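OmpT protein (Vibrio cholerae serotype O1, PDB 6EHE) probably acts as a general diffusion porin, an outer-membrane beta barrel that lets small solutes and ions pass. Local coordinates at residues 81-86 with 113-118; 139-144 with 162-167. All coordinates share one frame; numbering follows the deposited sequence.

Interaction 1: 81-86 with 113-118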
# COMPACT_ATOMS: atom_id res chain seq x y z
N GLN A 81 -2.08 -10.74 5.78
CA GLN A 81 -1.44 -9.50 6.19
C GLN A 81 -1.17 -8.63 4.97
O GLN A 81 -1.02 -9.13 3.85
CB GLN A 81 -0.12 -9.75 6.91
CG GLN A 81 -0.16 -10.75 8.04
CD GLN A 81 1.21 -11.03 8.62
OE1 GLN A 81 1.77 -10.22 9.35
NE2 GLN A 81 1.75 -12.20 8.32
N TRP A 82 -1.09 -7.33 5.21
CA TRP A 82 -0.50 -6.45 4.21
C TRP A 82 0.96 -6.82 4.00
O TRP A 82 1.62 -7.35 4.90
CB TRP A 82 -0.60 -4.99 4.64
CG TRP A 82 -1.98 -4.59 5.01
CD1 TRP A 82 -2.47 -4.36 6.28
CD2 TRP A 82 -3.06 -4.39 4.11
NE1 TRP A 82 -3.80 -4.01 6.20
CE2 TRP A 82 -4.19 -4.02 4.89
CE3 TRP A 82 -3.20 -4.48 2.73
CZ2 TRP A 82 -5.42 -3.74 4.32
CZ3 TRP A 82 -4.43 -4.20 2.16
CH2 TRP A 82 -5.53 -3.84 2.96
N THR A 83 1.47 -6.56 2.80
CA THR A 83 2.85 -6.86 2.52
C THR A 83 3.77 -5.91 3.30
O THR A 83 3.41 -4.78 3.62
CB THR A 83 3.14 -6.73 1.03
OG1 THR A 83 2.92 -5.38 0.63
CG2 THR A 83 2.27 -7.70 0.20
N THR A 84 4.99 -6.39 3.58
CA THR A 84 6.03 -5.52 4.11
C THR A 84 6.20 -4.29 3.24
O THR A 84 6.39 -3.18 3.75
CB THR A 84 7.36 -6.27 4.18
OG1 THR A 84 7.22 -7.48 4.93
CG2 THR A 84 8.39 -5.40 4.83
N SER A 85 6.14 -4.48 1.92
CA SER A 85 6.28 -3.33 1.02
C SER A 85 5.16 -2.34 1.22
O SER A 85 5.36 -1.13 1.03
CB SER A 85 6.31 -3.79 -0.45
OG SER A 85 5.29 -4.74 -0.71
N ASP A 86 4.00 -2.82 1.65
CA ASP A 86 2.91 -1.88 1.90
C ASP A 86 3.08 -1.14 3.22
O ASP A 86 2.83 0.06 3.29
CB ASP A 86 1.57 -2.63 1.86
CG ASP A 86 0.39 -1.69 1.92
OD1 ASP A 86 0.19 -0.90 0.98
OD2 ASP A 86 -0.34 -1.76 2.93
N ASP A 113 -2.30 -13.77 1.71
CA ASP A 113 -3.12 -14.43 2.71
C ASP A 113 -2.34 -15.31 3.67
O ASP A 113 -2.91 -15.76 4.66
CB ASP A 113 -4.19 -15.30 2.05
CG ASP A 113 -5.18 -14.48 1.24
OD1 ASP A 113 -5.33 -13.28 1.51
OD2 ASP A 113 -5.81 -15.06 0.33
N SER A 114 -1.06 -15.56 3.41
CA SER A 114 -0.33 -16.48 4.27
C SER A 114 1.17 -16.13 4.21
O SER A 114 1.98 -16.78 3.54
CB SER A 114 -0.59 -17.93 3.85
OG SER A 114 0.23 -18.83 4.57
N GLN A 115 1.54 -15.07 4.92
CA GLN A 115 2.93 -14.68 5.00
C GLN A 115 3.43 -14.82 6.42
O GLN A 115 2.67 -14.75 7.39
CB GLN A 115 3.22 -13.22 4.62
CG GLN A 115 2.32 -12.58 3.66
CD GLN A 115 2.60 -11.09 3.55
OE1 GLN A 115 3.77 -10.65 3.52
NE2 GLN A 115 1.54 -10.32 3.50
N VAL A 116 4.75 -14.92 6.51
CA VAL A 116 5.47 -14.62 7.73
C VAL A 116 6.25 -13.33 7.48
O VAL A 116 6.99 -13.21 6.49
CB VAL A 116 6.40 -15.77 8.16
CG1 VAL A 116 7.22 -16.25 7.01
CG2 VAL A 116 7.32 -15.28 9.26
N LYS A 117 6.02 -12.35 8.33
CA LYS A 117 6.69 -11.07 8.29
C LYS A 117 7.55 -10.95 9.54
O LYS A 117 7.19 -11.44 10.61
CB LYS A 117 5.67 -9.92 8.22
CG LYS A 117 4.78 -9.94 6.96
CD LYS A 117 3.56 -9.00 7.09
CE LYS A 117 3.94 -7.51 7.13
NZ LYS A 117 2.79 -6.58 7.25
N TYR A 118 8.67 -10.29 9.39
CA TYR A 118 9.65 -10.10 10.44
C TYR A 118 9.95 -8.62 10.55
O TYR A 118 10.09 -7.95 9.51
CB TYR A 118 10.94 -10.82 10.09
CG TYR A 118 12.04 -10.51 11.04
CD1 TYR A 118 12.04 -11.07 12.30
CD2 TYR A 118 13.10 -9.67 10.70
CE1 TYR A 118 13.03 -10.79 13.19
CE2 TYR A 118 14.11 -9.39 11.60
CZ TYR A 118 14.05 -9.97 12.85
OH TYR A 118 15.02 -9.74 13.78
O HOH W 1 7.61 -7.01 7.60
O HOH W 2 5.96 -9.23 3.03

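Interaction 2: 139-144 with 162-167. With C8E ((hydroxyethyloxy)tri(ethyloxy)octane), chain E.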
# COMPACT_ATOMS: atom_id res chain seq x y z
N LYS A 139 -2.16 -19.17 -3.71
CA LYS A 139 -1.30 -18.19 -3.06
C LYS A 139 -0.11 -17.89 -3.96
O LYS A 139 0.55 -18.80 -4.49
CB LYS A 139 -0.84 -18.68 -1.69
CG LYS A 139 -1.97 -19.20 -0.79
CD LYS A 139 -2.60 -18.12 0.06
CE LYS A 139 -3.91 -18.61 0.68
NZ LYS A 139 -5.15 -17.95 0.10
N GLN A 140 0.14 -16.61 -4.17
CA GLN A 140 1.27 -16.16 -4.95
C GLN A 140 2.55 -16.40 -4.17
O GLN A 140 2.54 -16.74 -2.99
CB GLN A 140 1.11 -14.68 -5.28
CG GLN A 140 -0.24 -14.25 -5.88
CD GLN A 140 -0.34 -12.72 -6.03
OE1 GLN A 140 0.37 -11.97 -5.34
NE2 GLN A 140 -1.20 -12.24 -6.94
N GLU A 141 3.68 -16.23 -4.86
CA GLU A 141 4.98 -16.20 -4.22
C GLU A 141 5.30 -14.76 -3.85
O GLU A 141 5.03 -13.85 -4.63
CB GLU A 141 6.08 -16.75 -5.15
CG GLU A 141 6.19 -18.28 -5.21
CD GLU A 141 6.68 -18.82 -6.58
OE1 GLU A 141 6.07 -19.79 -7.10
OE2 GLU A 141 7.67 -18.27 -7.13
N LEU A 142 5.90 -14.57 -2.68
CA LEU A 142 6.32 -13.24 -2.29
C LEU A 142 7.57 -13.32 -1.45
O LEU A 142 7.66 -14.14 -0.54
CB LEU A 142 5.23 -12.53 -1.49
CG LEU A 142 5.58 -11.09 -1.18
CD1 LEU A 142 5.34 -10.22 -2.42
CD2 LEU A 142 4.73 -10.64 -0.01
N ALA A 143 8.51 -12.44 -1.71
CA ALA A 143 9.69 -12.38 -0.86
C ALA A 143 10.13 -10.94 -0.85
O ALA A 143 10.31 -10.35 -1.92
CB ALA A 143 10.82 -13.29 -1.37
N GLU A 144 10.30 -10.37 0.34
CA GLU A 144 10.50 -8.94 0.47
C GLU A 144 11.47 -8.66 1.61
O GLU A 144 11.49 -9.37 2.64
CB GLU A 144 9.16 -8.25 0.73
CG GLU A 144 8.35 -8.01 -0.55
CD GLU A 144 7.03 -7.32 -0.32
OE1 GLU A 144 6.61 -7.26 0.86
OE2 GLU A 144 6.39 -6.86 -1.30
N GLN A 162 10.11 -9.53 -4.67
CA GLN A 162 9.64 -10.19 -5.88
C GLN A 162 8.39 -10.96 -5.54
O GLN A 162 8.33 -11.64 -4.52
CB GLN A 162 10.71 -11.12 -6.44
CG GLN A 162 10.21 -12.13 -7.46
CD GLN A 162 11.34 -13.01 -7.96
OE1 GLN A 162 12.34 -12.50 -8.44
NE2 GLN A 162 11.19 -14.34 -7.82
N ASN A 163 7.44 -10.92 -6.47
CA ASN A 163 6.06 -11.34 -6.26
C ASN A 163 5.62 -12.04 -7.54
O ASN A 163 5.65 -11.45 -8.62
CB ASN A 163 5.19 -10.10 -5.97
CG ASN A 163 3.69 -10.39 -5.86
OD1 ASN A 163 2.89 -9.54 -6.23
ND2 ASN A 163 3.31 -11.55 -5.32
N ARG A 164 5.24 -13.30 -7.44
CA ARG A 164 4.89 -14.08 -8.62
C ARG A 164 3.46 -14.59 -8.49
O ARG A 164 3.10 -15.18 -7.46
CB ARG A 164 5.85 -15.25 -8.82
CG ARG A 164 5.67 -15.97 -10.16
CD ARG A 164 6.63 -17.16 -10.28
NE ARG A 164 6.43 -17.84 -11.55
CZ ARG A 164 7.02 -18.97 -11.89
NH1 ARG A 164 7.87 -19.55 -11.06
NH2 ARG A 164 6.77 -19.51 -13.07
N ASP A 165 2.66 -14.36 -9.52
CA ASP A 165 1.33 -14.96 -9.62
C ASP A 165 1.34 -15.84 -10.85
O ASP A 165 1.47 -15.35 -11.97
CB ASP A 165 0.23 -13.90 -9.71
CG ASP A 165 -1.17 -14.48 -9.49
OD1 ASP A 165 -1.38 -15.69 -9.78
OD2 ASP A 165 -2.06 -13.71 -9.03
N LYS A 166 1.20 -17.14 -10.64
CA LYS A 166 1.24 -18.13 -11.71
C LYS A 166 -0.07 -18.20 -12.49
O LYS A 166 -0.13 -18.89 -13.51
CB LYS A 166 1.59 -19.51 -11.14
CG LYS A 166 3.06 -19.64 -10.70
CD LYS A 166 3.36 -21.06 -10.22
CE LYS A 166 4.81 -21.22 -9.82
NZ LYS A 166 5.09 -22.62 -9.38
N ALA A 167 -1.08 -17.45 -12.08
CA ALA A 167 -2.41 -17.49 -12.68
C ALA A 167 -3.10 -16.14 -12.47
O ALA A 167 -4.14 -16.04 -11.85
CB ALA A 167 -3.23 -18.63 -12.10
C1 C8E E . 11.15 -14.02 7.19
C2 C8E E . 12.10 -13.29 6.23
C3 C8E E . 12.32 -14.03 4.91
C4 C8E E . 12.43 -13.05 3.74
C5 C8E E . 13.38 -13.48 2.61
C6 C8E E . 13.34 -12.39 1.55
C7 C8E E . 14.71 -12.09 0.94
C8 C8E E . 14.70 -10.75 0.22
O9 C8E E . 14.95 -10.86 -1.17
C10 C8E E . 13.79 -11.16 -1.92
C11 C8E E . 14.05 -10.85 -3.39
O12 C8E E . 14.42 -12.02 -4.09

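Interaction 1: 81-86 with 113-118
K117 and Q115 reach from the barrel strand to the backbone carbonyl of W82, and this carbonyl is the polar centre of the contact. K117 NZ donates to W82 O at 2.7 Å. It comes from above the carbonyl plane, 41° out of it. Q115 NE2 adds a weak bond to W82 O, 3.3 Å long and bent to 139°. Q115 NE2 also lies 2.8 Å from Q81 O. The charge of K117 has a second partner, since NZ forms a salt bridge with D87 in the helix 84-88. The oxygen of W82 therefore shares its lysine with a carboxylate.

The packing part of the contact is made along the K117 chain. Q81 and K117 run past each other in opposite directions. Q81 OE1 lies against a K117 methylene, 3.1 Å from CD, and Q81 CD packs there too. The K117 chain bends at its third torsion (chi3 67°), which turns CE and NZ toward W82. The carboxamide of Q81 is held mainly from elsewhere, as NE2 donates to S77 O. T84 OG1 lies 3.9 Å from K117 CE.

Water completes the link. One water accepts from T84 N and donates to Q115 OE1 at 2.7 Å. Another hydrogen-bonds T84 OG1 and donates to Y118 O. Within 81-86, T83 holds the N-cap position, and its OG1 donates to S85 OG.

The segment 81-86 follows strand 74-78 and leaves the wall, as the third loop of porins typically does when it folds into the barrel. Strand 81-82 pairs with 111-112, the other end of this inserted stretch. Strand 115-121 runs in the wall between 74-78 and 125-132. Side chains of T83 and T84 also touch E144 on strand 141-151, and W82 packs on R63 and N64 of strand 61-71.

Interaction 2: 139-144 with 162-167
E141 OE2 lies at the edge of the R164 guanidinium, near its plane. The CE of K166 sits over the centre of one face, 3.7 Å above the plane. The carboxylate of E141 stands almost perpendicular to the guanidinium. E141 and R164 lie side by side, but E141 OE2 is 4.1 Å from R164 NH1, beyond a salt bridge. R164 instead pairs through NH2 with D185 on strand 178-199. E141 OE1 makes a long salt bridge to K166 NZ.

The amides of Q140 and N163 are turned 50° apart. N163 ND2 donates to Q140 OE1 at 3.0 Å, a nearly straight bond (168°) that meets the oxygen from above its carbonyl plane. N163 ND2 also donates to E141 O at 3.0 Å. CG anti to the backbone N (chi1 175°) carries the N163 amide toward Q140 and E141, and Q140 OE1 and E141 O both lie close to the amide plane. Q140 NE2 donates to D165 OD2 at 2.7 Å and also to L107 O. D165 OD1 accepts from A167 N, forming an Asx turn.

The backbones form an antiparallel ladder. E141 and R164 are a hydrogen-bonded pair, as are A143 and Q162. L142 and N163 between them are a non-hydrogen-bonded pair, with L142 CD1 packed on N163 CB. A143 CB touches a bound detergent, 3.7 Å from C10.

E141 O is gripped by R164 N and N163 ND2 from opposite faces of its plane. The strand end is thus tied by side-chain amides as well as by the ladder. The charged groups of E141, R164 and K166 probably add a looser electrostatic link on the other side of the sheet.

Overall arrangement
Interactions 1 and 2 lie with their centres about 12 Å apart. Segments 81-86 and 113-118 both come earlier in the chain than 139-144 and 162-167. Both contacts reach the 16-stranded antiparallel barrel. Interaction 2 joins two neighbouring wall strands of a hairpin, 141-151 and 154-175. Interaction 1 joins a wall strand, 115-121, to the inserted segment that leaves the wall. The two contacts touch directly. D113 and K139 form a salt bridge between their ends. S85 OG probably hydrogen-bonds to E144 OE2 of strand 141-151. Through 115-121 and E144, segment 81-86 is fastened to more than one wall strand, consistent with a folded-in loop that narrows a porin channel.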